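Local atomic coordinates of alpha-L-rhamnosidase (Aspergillus terreus, PDB entry 6GSZ), a protein that probably catalyses the hydrolysis of terminal non-reducing alpha-L-rhamnose residues in alpha-L-rhamnosides. Residues E20-V25 / V65-S70; S70-G75 / V99-G104; Y690-G695 / E723-L728; L728-M733 / E740-M745. All blocks are in the same frame, centred on the assembly; numbering follows the deposited sequence. Where two conformers were deposited one is given.

From the N terminus, contact 1 closes a loop through the immunoglobulin-like domain, bringing the start of strand 25-30 against the chain that follows strand 53-58. Contact 2 opens at Ser70, where contact 1 ends, and returns the same connection to strand 99-103; the two touch directly, Trp67 packing on Leu72 and Pro23 on Val101. On the other side of the chain's centre, with contact centres 48 to 52 Å away, contact 3 joins two loops of the six-hairpin glycosidase domain. Contact 4 follows it, sharing Leu728 and helix 727-732, and Trp742 packs into contact 3. All four run in series, with none nested or crossed.

Contact 1 of 4, residues E20-V25 / V65-S70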
loop_
_atom_site.group_PDB
_atom_site.type_symbol
_atom_site.label_atom_id
_atom_site.label_comp_id
_atom_site.label_asym_id
_atom_site.label_seq_id
_atom_site.Cartn_x
_atom_site.Cartn_y
_atom_site.Cartn_z
ATOM N N GLU A 20 12.640 12.343 12.193
ATOM C CA GLU A 20 13.746 11.778 13.000
ATOM C C GLU A 20 14.910 12.774 13.044
ATOM O O GLU A 20 15.347 13.260 12.012
ATOM C CB GLU A 20 14.259 10.455 12.420
ATOM C CG GLU A 20 13.201 9.382 12.398
ATOM C CD GLU A 20 12.258 9.377 11.193
ATOM O OE1 GLU A 20 12.638 9.949 10.132
ATOM O OE2 GLU A 20 11.208 8.699 11.309
ATOM N N THR A 21 15.445 13.018 14.234
ATOM C CA THR A 21 16.680 13.812 14.378
ATOM C C THR A 21 17.910 12.894 14.411
ATOM O O THR A 21 19.036 13.394 14.201
ATOM C CB THR A 21 16.654 14.622 15.668
ATOM O OG1 THR A 21 16.547 13.744 16.784
ATOM C CG2 THR A 21 15.523 15.617 15.653
ATOM N N GLN A 22 17.696 11.585 14.630
ATOM C CA GLN A 22 18.790 10.581 14.630
ATOM C C GLN A 22 18.350 9.457 13.692
ATOM O O GLN A 22 18.176 8.304 14.112
ATOM C CB GLN A 22 19.089 10.091 16.050
ATOM C CG GLN A 22 19.538 11.196 16.994
ATOM C CD GLN A 22 19.706 10.718 18.412
ATOM O OE1 GLN A 22 20.752 10.232 18.786
ATOM N NE2 GLN A 22 18.652 10.771 19.170
ATOM N N PRO A 23 18.151 9.727 12.388
ATOM C CA PRO A 23 17.606 8.721 11.473
ATOM C C PRO A 23 18.602 7.580 11.276
ATOM O O PRO A 23 19.812 7.833 11.073
ATOM C CB PRO A 23 17.401 9.496 10.168
ATOM C CG PRO A 23 18.397 10.605 10.250
ATOM C CD PRO A 23 18.390 11.014 11.713
ATOM N N ARG A 24 18.087 6.344 11.261
ATOM C CA ARG A 24 18.926 5.187 10.960
ATOM C C ARG A 24 19.255 5.192 9.471
ATOM O O ARG A 24 18.501 5.734 8.655
ATOM C CB ARG A 24 18.207 3.907 11.414
ATOM C CG ARG A 24 18.025 3.840 12.933
ATOM C CD ARG A 24 17.141 2.697 13.342
ATOM N NE ARG A 24 15.791 2.875 12.858
ATOM C CZ ARG A 24 14.899 1.909 12.711
ATOM N NH1 ARG A 24 15.224 0.664 13.049
ATOM N NH2 ARG A 24 13.686 2.159 12.207
ATOM N N VAL A 25 20.376 4.532 9.132
ATOM C CA VAL A 25 20.951 4.553 7.810
ATOM C C VAL A 25 21.019 3.122 7.284
ATOM O O VAL A 25 21.399 2.204 8.004
ATOM C CB VAL A 25 22.348 5.218 7.811
ATOM C CG1 VAL A 25 22.848 5.422 6.395
ATOM C CG2 VAL A 25 22.329 6.522 8.609
ATOM N N VAL A 65 21.351 0.997 10.576
ATOM C CA VAL A 65 22.424 1.238 11.540
ATOM C C VAL A 65 22.216 2.611 12.165
ATOM O O VAL A 65 21.446 3.427 11.643
ATOM C CB VAL A 65 23.820 1.134 10.896
ATOM C CG1 VAL A 65 23.965 -0.153 10.068
ATOM C CG2 VAL A 65 24.167 2.353 10.069
ATOM N N PRO A 66 22.832 2.917 13.321
ATOM C CA PRO A 66 22.599 4.194 13.969
ATOM C C PRO A 66 23.097 5.431 13.225
ATOM O O PRO A 66 24.048 5.387 12.460
ATOM C CB PRO A 66 23.342 4.073 15.303
ATOM C CG PRO A 66 23.507 2.583 15.508
ATOM C CD PRO A 66 23.708 2.040 14.102
ATOM N N TRP A 67 22.329 6.524 13.382
ATOM C CA TRP A 67 22.855 7.829 12.983
ATOM C C TRP A 67 24.149 8.083 13.754
ATOM O O TRP A 67 24.132 7.979 14.970
ATOM C CB TRP A 67 21.805 8.888 13.303
ATOM C CG TRP A 67 22.246 10.288 12.994
ATOM C CD1 TRP A 67 22.557 11.275 13.901
ATOM C CD2 TRP A 67 22.452 10.845 11.689
ATOM N NE1 TRP A 67 22.955 12.410 13.239
ATOM C CE2 TRP A 67 22.887 12.180 11.888
ATOM C CE3 TRP A 67 22.332 10.344 10.392
ATOM C CZ2 TRP A 67 23.215 12.999 10.815
ATOM C CZ3 TRP A 67 22.644 11.167 9.338
ATOM C CH2 TRP A 67 23.085 12.478 9.553
ATOM N N PRO A 68 25.262 8.380 13.082
ATOM C CA PRO A 68 26.549 8.464 13.791
ATOM C C PRO A 68 26.959 9.838 14.326
ATOM O O PRO A 68 27.927 9.978 15.025
ATOM C CB PRO A 68 27.547 8.056 12.692
ATOM C CG PRO A 68 26.904 8.615 11.426
ATOM C CD PRO A 68 25.416 8.360 11.618
ATOM N N SER A 69 26.209 10.875 13.958
ATOM C CA SER A 69 26.617 12.258 14.275
ATOM C C SER A 69 25.716 12.797 15.403
ATOM O O SER A 69 24.921 12.065 16.024
ATOM C CB SER A 69 26.593 13.082 12.986
ATOM O OG SER A 69 26.980 14.442 13.172
ATOM N N SER A 70 25.881 14.083 15.732
ATOM C CA SER A 70 24.979 14.712 16.676
ATOM C C SER A 70 23.588 14.813 16.030
ATOM O O SER A 70 23.449 14.788 14.808
ATOM C CB SER A 70 25.476 16.077 17.081
ATOM O OG SER A 70 25.726 16.831 15.925
HETATM O O HOH W 1 20.002 6.334 15.145
HETATM O O HOH W 2 23.112 11.527 17.892
#
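Thr21 lays its carbonyl oxygen over one face of the Trp67 indole, nearest CD1. Gln22 O accepts a hydrogen bond from a water that in turn accepts one from Trp67 N, while a second water donates to both Gln22 OE1 and Ser69 O. Pro23 lies alongside the tryptophan, pointing the same way; its CD sits over the face that Thr21 O also covers, and its CG is 3.9 Å from Trp67 CE3. The indole's CG stands anti to the backbone N (chi1 178°), 3.8 Å from Gln22 CA; Pro68 CD and Ser69 N lie over the opposite face, toward the rim. Trp67 NE1 hydrogen-bonds Ser70 O (2.9 Å) in the ring plane but from above the carbonyl plane. Pro23 O, 3.2 Å from Trp67 CB, is buried with no hydrogen-bond partner in the model. Both segments are loops of the N-terminal immunoglobulin-like domain, one leading into strand 25-30, the other following strand 53-58. Arg24 CA makes a CA-H...O contact of 3.1 Å with Val65 O, while its guanidinium turns off to salt bridges with Asp544 and Glu10. Val25 then pairs with Val65 in a single antiparallel hydrogen-bonded bridge: Val25 N to Val65 O at 2.9 Å and Val65 N to Val25 O at 2.8 Å. Val25 CG2 meets the indole at its edge, and Val65 lies close to the calcium site of Asp61 and Val63.

Contact 2 of 4, residues S70-G75 / V99-G104; sequences SPLQSG and VTVEPG
Leu72 and Pro103 carry the apolar part of this contact, their side chains crossing at about a right angle with Leu72 CB 3.5 Å from Pro103 CG. The leucine has CG anti to its carbonyl carbon (chi1 -63°), and from there CD1 extends to the Val101 methyls, 4.0 Å from CG1. The proline ring is also met by Gln73 O, which lies 3.5 Å from Pro103 CD. Two direct hydrogen bonds hold the segments together. Ser74 OG donates to Gly104 O at 2.7 Å, tilted 27° from the carbonyl plane, and Ser74 CA adds a CA-H...O contact to the same oxygen. Gly75 N donates to Pro103 O at 2.9 Å, standing well above that carbonyl's plane; consecutive residues of the loop thus engage consecutive carbonyls of the 99-104 segment, in opposite order along the two segments. A water makes the third polar link, donating 2.8 Å bonds to Gly75 O and to Glu102 OE2, the latter carboxylate oxygen also salt-bridged to Arg148. In the immunoglobulin-like sheet, strand 99-103 runs parallel to strand 15-18 on one flank and antiparallel to strand 78-86 on the other. Leu72, in the loop leading to strand 78-86, packs on Ala78 at the start of that strand, and Val101 also touches Ala78, as well as Phe9 of strand 3-9.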
loop_
_atom_site.group_PDB
_atom_site.type_symbol
_atom_site.label_atom_id
_atom_site.label_comp_id
_atom_site.label_asym_id
_atom_site.label_seq_id
_atom_site.Cartn_x
_atom_site.Cartn_y
_atom_site.Cartn_z
ATOM N N SER A 70 25.881 14.083 15.732
ATOM C CA SER A 70 24.979 14.712 16.676
ATOM C C SER A 70 23.588 14.813 16.030
ATOM O O SER A 70 23.449 14.788 14.808
ATOM C CB SER A 70 25.476 16.077 17.081
ATOM O OG SER A 70 25.726 16.831 15.925
ATOM N N PRO A 71 22.530 14.870 16.840
ATOM C CA PRO A 71 21.162 14.997 16.299
ATOM C C PRO A 71 20.986 16.191 15.360
ATOM O O PRO A 71 21.568 17.255 15.578
ATOM C CB PRO A 71 20.282 15.138 17.541
ATOM C CG PRO A 71 21.112 14.528 18.661
ATOM C CD PRO A 71 22.547 14.854 18.312
ATOM N N LEU A 72 20.264 15.961 14.277
ATOM C CA LEU A 72 19.903 17.038 13.359
ATOM C C LEU A 72 18.811 17.917 13.982
ATOM O O LEU A 72 17.921 17.453 14.659
ATOM C CB LEU A 72 19.424 16.441 12.034
ATOM C CG LEU A 72 20.470 15.639 11.268
ATOM C CD1 LEU A 72 19.813 14.760 10.230
ATOM C CD2 LEU A 72 21.487 16.563 10.626
ATOM N N GLN A 73 18.939 19.217 13.748
ATOM C CA GLN A 73 17.907 20.188 14.172
ATOM C C GLN A 73 16.795 20.307 13.105
ATOM O O GLN A 73 16.982 19.980 11.922
ATOM C CB GLN A 73 18.625 21.520 14.446
ATOM C CG GLN A 73 19.600 21.423 15.613
ATOM C CD GLN A 73 20.219 22.749 15.974
ATOM O OE1 GLN A 73 19.635 23.796 15.756
ATOM N NE2 GLN A 73 21.408 22.712 16.535
ATOM N N SER A 74 15.675 20.940 13.488
ATOM C CA SER A 74 14.606 21.259 12.548
ATOM C C SER A 74 15.173 22.095 11.401
ATOM O O SER A 74 15.859 23.122 11.650
ATOM C CB SER A 74 13.524 22.029 13.284
ATOM O OG SER A 74 12.554 22.496 12.346
ATOM N N GLY A 75 14.901 21.684 10.157
ATOM C CA GLY A 75 15.368 22.419 8.995
ATOM C C GLY A 75 16.854 22.297 8.695
ATOM O O GLY A 75 17.344 22.951 7.761
ATOM N N VAL A 99 23.737 11.696 -0.643
ATOM C CA VAL A 99 22.315 11.922 -0.421
ATOM C C VAL A 99 22.174 12.938 0.714
ATOM O O VAL A 99 23.064 13.133 1.502
ATOM C CB VAL A 99 21.611 10.604 -0.037
ATOM C CG1 VAL A 99 21.607 9.602 -1.173
ATOM C CG2 VAL A 99 22.195 9.960 1.211
ATOM N N THR A 100 20.995 13.564 0.790
ATOM C CA THR A 100 20.718 14.547 1.831
ATOM C C THR A 100 19.651 14.019 2.808
ATOM O O THR A 100 18.806 13.163 2.483
ATOM C CB THR A 100 20.270 15.887 1.221
ATOM O OG1 THR A 100 19.130 15.676 0.387
ATOM C CG2 THR A 100 21.389 16.510 0.414
ATOM N N VAL A 101 19.704 14.557 4.014
ATOM C CA VAL A 101 18.734 14.260 5.060
ATOM C C VAL A 101 18.469 15.534 5.867
ATOM O O VAL A 101 19.383 16.267 6.167
ATOM C CB VAL A 101 19.221 13.087 5.930
ATOM C CG1 VAL A 101 20.584 13.352 6.549
ATOM C CG2 VAL A 101 18.209 12.735 7.003
ATOM N N GLU A 102 17.188 15.817 6.138
ATOM C CA GLU A 102 16.819 17.096 6.764
ATOM C C GLU A 102 15.514 16.914 7.522
ATOM O O GLU A 102 14.495 16.564 6.913
ATOM C CB GLU A 102 16.605 18.106 5.640
ATOM C CG GLU A 102 16.208 19.472 6.127
ATOM C CD GLU A 102 16.054 20.477 4.991
ATOM O OE1 GLU A 102 16.831 20.409 4.009
ATOM O OE2 GLU A 102 15.120 21.338 5.077
ATOM N N PRO A 103 15.484 17.120 8.841
ATOM C CA PRO A 103 14.220 17.072 9.559
ATOM C C PRO A 103 13.306 18.243 9.193
ATOM O O PRO A 103 13.771 19.330 8.817
ATOM C CB PRO A 103 14.623 17.162 11.028
ATOM C CG PRO A 103 16.070 16.710 11.035
ATOM C CD PRO A 103 16.631 17.307 9.761
ATOM N N GLY A 104 12.010 18.003 9.409
ATOM C CA GLY A 104 10.967 19.009 9.229
ATOM C C GLY A 104 10.786 19.877 10.466
ATOM O O GLY A 104 11.732 20.257 11.138
HETATM O O HOH W 3 16.142 23.902 5.424
#

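Contact 3 of 4, residues Y690-G695 / E723-L728; sequences YKVGTG and EVPSWL
Val692 sets its CG1 methyl over the face of the Trp727 six-membered ring in a CH-pi contact, 3.9 Å from the centroid and 29° off the ring normal. The methyl leans to one side of the ring, CZ3 being its nearest atom. The valine and Pro725 side chains run past each other in opposite directions, CG2 3.8 Å from Pro725 CB, so the valine is wedged between the tryptophan and the proline. Lys691 and Val692 were each modelled in two conformers, so the valine contacts and the lysine end described here, from one copy, are doubtful. A backbone bond from Val692 N to Pro725 O, 3.2 Å long, joins the two segments. The pairing links two inter-helix connections of the six-hairpin glycosidase domain, an (alpha/alpha)6 barrel: the loop between helices 671-687 and 699-708, and the lead-in to helix 727-732. Pro725 follows a cis peptide bond, and Ser726 is the N-cap of that helix, its OG engaging Tyr729 N. Across the proline lies Lys691, at about a right angle, with CB 3.9 Å from Pro725 CD. Its extended chain passes Val724 O, CE coming to 3.5 Å of that oxygen. The bend at chi4 (114°) then places NZ 3.9 Å from Glu723 OE1, a long salt bridge. Trp742, which also touches Val692, packs edge-to-face with Trp727, whose NE1 is bonded to Val764 O.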
loop_
_atom_site.group_PDB
_atom_site.type_symbol
_atom_site.label_atom_id
_atom_site.label_comp_id
_atom_site.label_asym_id
_atom_site.label_seq_id
_atom_site.Cartn_x
_atom_site.Cartn_y
_atom_site.Cartn_z
ATOM N N TYR A 690 -10.514 -29.530 -8.381
ATOM C CA TYR A 690 -9.419 -28.595 -8.086
ATOM C C TYR A 690 -9.878 -27.127 -8.049
ATOM O O TYR A 690 -9.038 -26.228 -8.052
ATOM C CB TYR A 690 -8.239 -28.760 -9.049
ATOM C CG TYR A 690 -7.576 -30.113 -8.907
ATOM C CD1 TYR A 690 -6.619 -30.350 -7.929
ATOM C CD2 TYR A 690 -7.936 -31.183 -9.723
ATOM C CE1 TYR A 690 -6.006 -31.588 -7.784
ATOM C CE2 TYR A 690 -7.332 -32.429 -9.582
ATOM C CZ TYR A 690 -6.355 -32.624 -8.619
ATOM O OH TYR A 690 -5.706 -33.826 -8.468
ATOM N N LYS A 691 -11.175 -26.895 -7.947
ATOM C CA LYS A 691 -11.706 -25.538 -7.806
ATOM C C LYS A 691 -11.491 -25.070 -6.370
ATOM O O LYS A 691 -11.575 -25.834 -5.395
ATOM C CB LYS A 691 -13.191 -25.500 -8.152
ATOM C CG LYS A 691 -13.474 -25.835 -9.603
ATOM C CD LYS A 691 -14.933 -26.026 -9.927
ATOM C CE LYS A 691 -15.145 -26.186 -11.417
ATOM N NZ LYS A 691 -15.633 -27.541 -11.756
ATOM N N VAL A 692 -11.184 -23.787 -6.238
ATOM C CA VAL A 692 -10.901 -23.183 -4.930
ATOM C C VAL A 692 -12.171 -23.213 -4.094
ATOM O O VAL A 692 -13.278 -22.960 -4.610
ATOM C CB VAL A 692 -10.401 -21.734 -5.048
ATOM C CG1 VAL A 692 -9.250 -21.604 -6.012
ATOM C CG2 VAL A 692 -11.518 -20.779 -5.422
ATOM N N GLY A 693 -12.016 -23.473 -2.801
ATOM C CA GLY A 693 -13.114 -23.604 -1.890
ATOM C C GLY A 693 -13.014 -22.721 -0.653
ATOM O O GLY A 693 -13.836 -22.823 0.223
ATOM N N THR A 694 -12.026 -21.826 -0.654
ATOM C CA THR A 694 -11.711 -20.945 0.484
ATOM C C THR A 694 -12.253 -19.526 0.258
ATOM O O THR A 694 -12.221 -19.037 -0.847
ATOM C CB THR A 694 -10.194 -20.936 0.684
ATOM O OG1 THR A 694 -9.556 -20.606 -0.560
ATOM C CG2 THR A 694 -9.638 -22.248 1.203
ATOM N N GLY A 695 -12.616 -18.869 1.374
ATOM C CA GLY A 695 -12.824 -17.423 1.402
ATOM C C GLY A 695 -11.597 -16.688 1.929
ATOM O O GLY A 695 -10.462 -17.174 1.817
ATOM N N GLU A 723 -11.916 -22.747 -14.870
ATOM C CA GLU A 723 -13.348 -22.642 -14.630
ATOM C C GLU A 723 -13.608 -22.029 -13.257
ATOM O O GLU A 723 -12.802 -22.100 -12.379
ATOM C CB GLU A 723 -14.043 -24.005 -14.771
ATOM C CG GLU A 723 -13.972 -24.573 -16.172
ATOM C CD GLU A 723 -15.027 -25.638 -16.433
ATOM O OE1 GLU A 723 -15.495 -26.300 -15.444
ATOM O OE2 GLU A 723 -15.400 -25.803 -17.618
ATOM N N VAL A 724 -14.758 -21.369 -13.109
ATOM C CA VAL A 724 -15.116 -20.729 -11.859
ATOM C C VAL A 724 -15.468 -21.791 -10.823
ATOM O O VAL A 724 -16.107 -22.802 -11.167
ATOM C CB VAL A 724 -16.268 -19.740 -12.101
ATOM C CG1 VAL A 724 -17.580 -20.430 -12.431
ATOM C CG2 VAL A 724 -16.484 -18.805 -10.922
ATOM N N PRO A 725 -15.110 -21.635 -9.529
ATOM C CA PRO A 725 -14.205 -20.600 -9.006
ATOM C C PRO A 725 -12.722 -21.001 -9.062
ATOM O O PRO A 725 -12.360 -22.145 -8.697
ATOM C CB PRO A 725 -14.684 -20.515 -7.545
ATOM C CG PRO A 725 -15.037 -21.910 -7.169
ATOM C CD PRO A 725 -15.640 -22.479 -8.440
ATOM N N SER A 726 -11.863 -20.064 -9.457
ATOM C CA SER A 726 -10.427 -20.256 -9.558
ATOM C C SER A 726 -9.782 -18.899 -9.848
ATOM O O SER A 726 -10.476 -17.920 -10.152
ATOM C CB SER A 726 -10.058 -21.239 -10.661
ATOM O OG SER A 726 -10.411 -20.695 -11.921
ATOM N N TRP A 727 -8.469 -18.814 -9.759
ATOM C CA TRP A 727 -7.764 -17.579 -10.131
ATOM C C TRP A 727 -7.780 -17.315 -11.643
ATOM O O TRP A 727 -8.072 -16.206 -12.088
ATOM C CB TRP A 727 -6.336 -17.604 -9.624
ATOM C CG TRP A 727 -6.229 -17.587 -8.140
ATOM C CD1 TRP A 727 -6.195 -16.486 -7.343
ATOM C CD2 TRP A 727 -6.073 -18.713 -7.260
ATOM N NE1 TRP A 727 -6.105 -16.845 -6.028
ATOM C CE2 TRP A 727 -5.996 -18.209 -5.948
ATOM C CE3 TRP A 727 -6.023 -20.093 -7.454
ATOM C CZ2 TRP A 727 -5.871 -19.035 -4.833
ATOM C CZ3 TRP A 727 -5.907 -20.913 -6.353
ATOM C CH2 TRP A 727 -5.823 -20.387 -5.065
ATOM N N LEU A 728 -7.477 -18.336 -12.450
ATOM C CA LEU A 728 -7.314 -18.106 -13.885
ATOM C C LEU A 728 -8.657 -17.941 -14.579
ATOM O O LEU A 728 -8.674 -17.425 -15.696
ATOM C CB LEU A 728 -6.505 -19.242 -14.529
ATOM C CG LEU A 728 -5.082 -19.371 -14.038
ATOM C CD1 LEU A 728 -4.313 -20.389 -14.877
ATOM C CD2 LEU A 728 -4.357 -18.045 -13.982
#

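Contact 4 of 4, residues L728-M733 / E740-M745; sequences LYQVVM and ERWDSM. With NAG (2-acetamido-2-deoxy-beta-D-glucopyranose), chain H.
Tyr729 and Gln730, neighbours on helix 727-732, both send their side chains to backbone carbonyls of the 740-745 segment. Tyr729 OH donates to Met745 O at 2.7 Å; that oxygen lies at the edge of the phenol ring, in its plane, while the hydroxyl stands above the carbonyl plane. Gln730 NE2 gives Trp742 O a bond of 3.1 Å that is nearly straight at the hydrogen (174°), with the oxygen in the amide plane; at the acceptor the C=O...N angle is only 102° and the donor stands above the carbonyl plane. Arg741 O is marginally closer to NE2 (3.0 Å) but too poorly angled to count. Gln730 OE1 accepts from Trp739 N, so both ends of the amide are fixed. The partner segment is held in a turn by Ser744 N to Arg741 O and by Arg741 N to Ser744 OG. Both segments belong to the six-hairpin glycosidase domain, and Glu740, salt-bridged to Arg464, touches the glucose bound in the pocket. The apolar part is methionine on methionine: Met733 CE lies 3.8 Å from Met745 SD, their side chains passing at a slant. Met733 is bent at chi2 and chi3; its CG sits over one face of Tyr729, towards the rim, and its CE touches N-acetylglucosamine C8 at 3.4 Å.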
loop_
_atom_site.group_PDB
_atom_site.type_symbol
_atom_site.label_atom_id
_atom_site.label_comp_id
_atom_site.label_asym_id
_atom_site.label_seq_id
_atom_site.Cartn_x
_atom_site.Cartn_y
_atom_site.Cartn_z
ATOM N N LEU A 728 -7.477 -18.336 -12.450
ATOM C CA LEU A 728 -7.314 -18.106 -13.885
ATOM C C LEU A 728 -8.657 -17.941 -14.579
ATOM O O LEU A 728 -8.674 -17.425 -15.696
ATOM C CB LEU A 728 -6.505 -19.242 -14.529
ATOM C CG LEU A 728 -5.082 -19.371 -14.038
ATOM C CD1 LEU A 728 -4.313 -20.389 -14.877
ATOM C CD2 LEU A 728 -4.357 -18.045 -13.982
ATOM N N TYR A 729 -9.758 -18.329 -13.933
ATOM C CA TYR A 729 -11.068 -17.966 -14.492
ATOM C C TYR A 729 -11.119 -16.455 -14.697
ATOM O O TYR A 729 -11.595 -15.972 -15.708
ATOM C CB TYR A 729 -12.192 -18.422 -13.574
ATOM C CG TYR A 729 -13.530 -17.813 -13.877
ATOM C CD1 TYR A 729 -14.245 -18.237 -14.970
ATOM C CD2 TYR A 729 -14.076 -16.827 -13.077
ATOM C CE1 TYR A 729 -15.481 -17.686 -15.265
ATOM C CE2 TYR A 729 -15.307 -16.259 -13.344
ATOM C CZ TYR A 729 -16.017 -16.695 -14.453
ATOM O OH TYR A 729 -17.236 -16.144 -14.734
ATOM N N GLN A 730 -10.660 -15.713 -13.685
ATOM C CA GLN A 730 -10.757 -14.252 -13.777
ATOM C C GLN A 730 -9.876 -13.741 -14.930
ATOM O O GLN A 730 -10.270 -12.827 -15.644
ATOM C CB GLN A 730 -10.390 -13.590 -12.436
ATOM C CG GLN A 730 -11.153 -14.165 -11.263
ATOM C CD GLN A 730 -10.987 -13.431 -9.954
ATOM O OE1 GLN A 730 -10.005 -12.715 -9.753
ATOM N NE2 GLN A 730 -11.943 -13.612 -9.040
ATOM N N VAL A 731 -8.753 -14.422 -15.198
ATOM C CA VAL A 731 -7.831 -14.065 -16.273
ATOM C C VAL A 731 -8.478 -14.337 -17.657
ATOM O O VAL A 731 -8.438 -13.500 -18.584
ATOM C CB VAL A 731 -6.493 -14.824 -16.112
ATOM C CG1 VAL A 731 -5.594 -14.580 -17.305
ATOM C CG2 VAL A 731 -5.774 -14.372 -14.829
ATOM N N VAL A 732 -9.066 -15.516 -17.824
ATOM C CA VAL A 732 -9.615 -15.894 -19.122
ATOM C C VAL A 732 -10.910 -15.119 -19.387
ATOM O O VAL A 732 -11.310 -15.067 -20.540
ATOM C CB VAL A 732 -9.758 -17.419 -19.299
ATOM C CG1 VAL A 732 -8.427 -18.136 -19.114
ATOM C CG2 VAL A 732 -10.850 -18.024 -18.434
ATOM N N MET A 733 -11.517 -14.496 -18.360
ATOM C CA MET A 733 -12.676 -13.602 -18.539
ATOM C C MET A 733 -12.220 -12.157 -18.813
ATOM O O MET A 733 -13.026 -11.232 -18.781
ATOM C CB MET A 733 -13.557 -13.647 -17.296
ATOM C CG MET A 733 -14.270 -14.967 -17.113
ATOM S SD MET A 733 -15.498 -15.285 -18.396
ATOM C CE MET A 733 -16.716 -14.038 -18.008
ATOM N N GLU A 740 -12.972 -9.119 -6.112
ATOM C CA GLU A 740 -13.441 -9.334 -4.747
ATOM C C GLU A 740 -13.987 -10.747 -4.557
ATOM O O GLU A 740 -13.651 -11.410 -3.570
ATOM C CB GLU A 740 -14.507 -8.290 -4.457
ATOM C CG GLU A 740 -15.163 -8.352 -3.094
ATOM C CD GLU A 740 -16.162 -7.238 -2.822
ATOM O OE1 GLU A 740 -16.830 -6.795 -3.789
ATOM O OE2 GLU A 740 -16.262 -6.854 -1.620
ATOM N N ARG A 741 -14.917 -11.129 -5.431
ATOM C CA ARG A 741 -15.521 -12.424 -5.419
ATOM C C ARG A 741 -14.835 -13.313 -6.464
ATOM O O ARG A 741 -14.436 -12.854 -7.530
ATOM C CB ARG A 741 -16.972 -12.329 -5.867
ATOM C CG ARG A 741 -17.828 -11.423 -5.001
ATOM C CD ARG A 741 -19.194 -11.213 -5.613
ATOM N NE ARG A 741 -20.135 -10.553 -4.703
ATOM C CZ ARG A 741 -20.788 -11.153 -3.700
ATOM N NH1 ARG A 741 -20.716 -12.484 -3.518
ATOM N NH2 ARG A 741 -21.521 -10.413 -2.879
ATOM N N TRP A 742 -14.768 -14.612 -6.178
ATOM C CA TRP A 742 -14.286 -15.547 -7.209
ATOM C C TRP A 742 -15.082 -15.308 -8.506
ATOM O O TRP A 742 -14.523 -15.275 -9.638
ATOM C CB TRP A 742 -14.373 -17.006 -6.722
ATOM C CG TRP A 742 -13.492 -17.265 -5.536
ATOM C CD1 TRP A 742 -13.856 -17.495 -4.254
ATOM C CD2 TRP A 742 -12.069 -17.343 -5.570
ATOM N NE1 TRP A 742 -12.749 -17.681 -3.460
ATOM C CE2 TRP A 742 -11.639 -17.554 -4.245
ATOM C CE3 TRP A 742 -11.112 -17.171 -6.583
ATOM C CZ2 TRP A 742 -10.301 -17.725 -3.927
ATOM C CZ3 TRP A 742 -9.786 -17.331 -6.259
ATOM C CH2 TRP A 742 -9.394 -17.566 -4.939
ATOM N N ASP A 743 -16.381 -15.057 -8.331
ATOM C CA ASP A 743 -17.326 -14.908 -9.453
ATOM C C ASP A 743 -17.867 -13.466 -9.524
ATOM O O ASP A 743 -19.067 -13.285 -9.718
ATOM C CB ASP A 743 -18.487 -15.926 -9.327
ATOM C CG ASP A 743 -19.241 -15.879 -8.000
ATOM O OD1 ASP A 743 -18.809 -15.127 -7.073
ATOM O OD2 ASP A 743 -20.178 -16.665 -7.834
ATOM N N SER A 744 -17.020 -12.431 -9.423
ATOM C CA SER A 744 -17.545 -11.064 -9.542
ATOM C C SER A 744 -18.254 -10.929 -10.888
ATOM O O SER A 744 -19.238 -10.195 -10.992
ATOM C CB SER A 744 -16.475 -10.017 -9.389
ATOM O OG SER A 744 -16.161 -9.769 -8.017
ATOM N N MET A 745 -17.712 -11.572 -11.931
ATOM C CA MET A 745 -18.443 -11.745 -13.214
ATOM C C MET A 745 -18.764 -13.234 -13.397
ATOM O O MET A 745 -17.901 -14.086 -13.120
ATOM C CB MET A 745 -17.603 -11.275 -14.407
ATOM C CG MET A 745 -18.304 -11.316 -15.763
ATOM S SD MET A 745 -17.339 -10.435 -17.038
ATOM C CE MET A 745 -17.643 -8.732 -16.530
HETATM C C1 NAG H . -12.619 -11.193 -23.808
HETATM C C2 NAG H . -14.160 -11.212 -23.888
HETATM C C3 NAG H . -14.595 -11.904 -25.162
HETATM C C4 NAG H . -13.888 -11.269 -26.351
HETATM C C5 NAG H . -12.372 -11.197 -26.132
HETATM C C6 NAG H . -11.697 -10.443 -27.262
HETATM C C7 NAG H . -15.476 -11.159 -21.774
HETATM C C8 NAG H . -15.970 -11.978 -20.613
HETATM N N2 NAG H . -14.783 -11.830 -22.717
HETATM O O3 NAG H . -16.010 -11.767 -25.312
HETATM O O4 NAG H . -14.181 -12.052 -27.492
HETATM O O5 NAG H . -12.063 -10.513 -24.912
HETATM O O6 NAG H . -10.304 -10.356 -26.969
HETATM O O7 NAG H . -15.710 -9.945 -21.778
#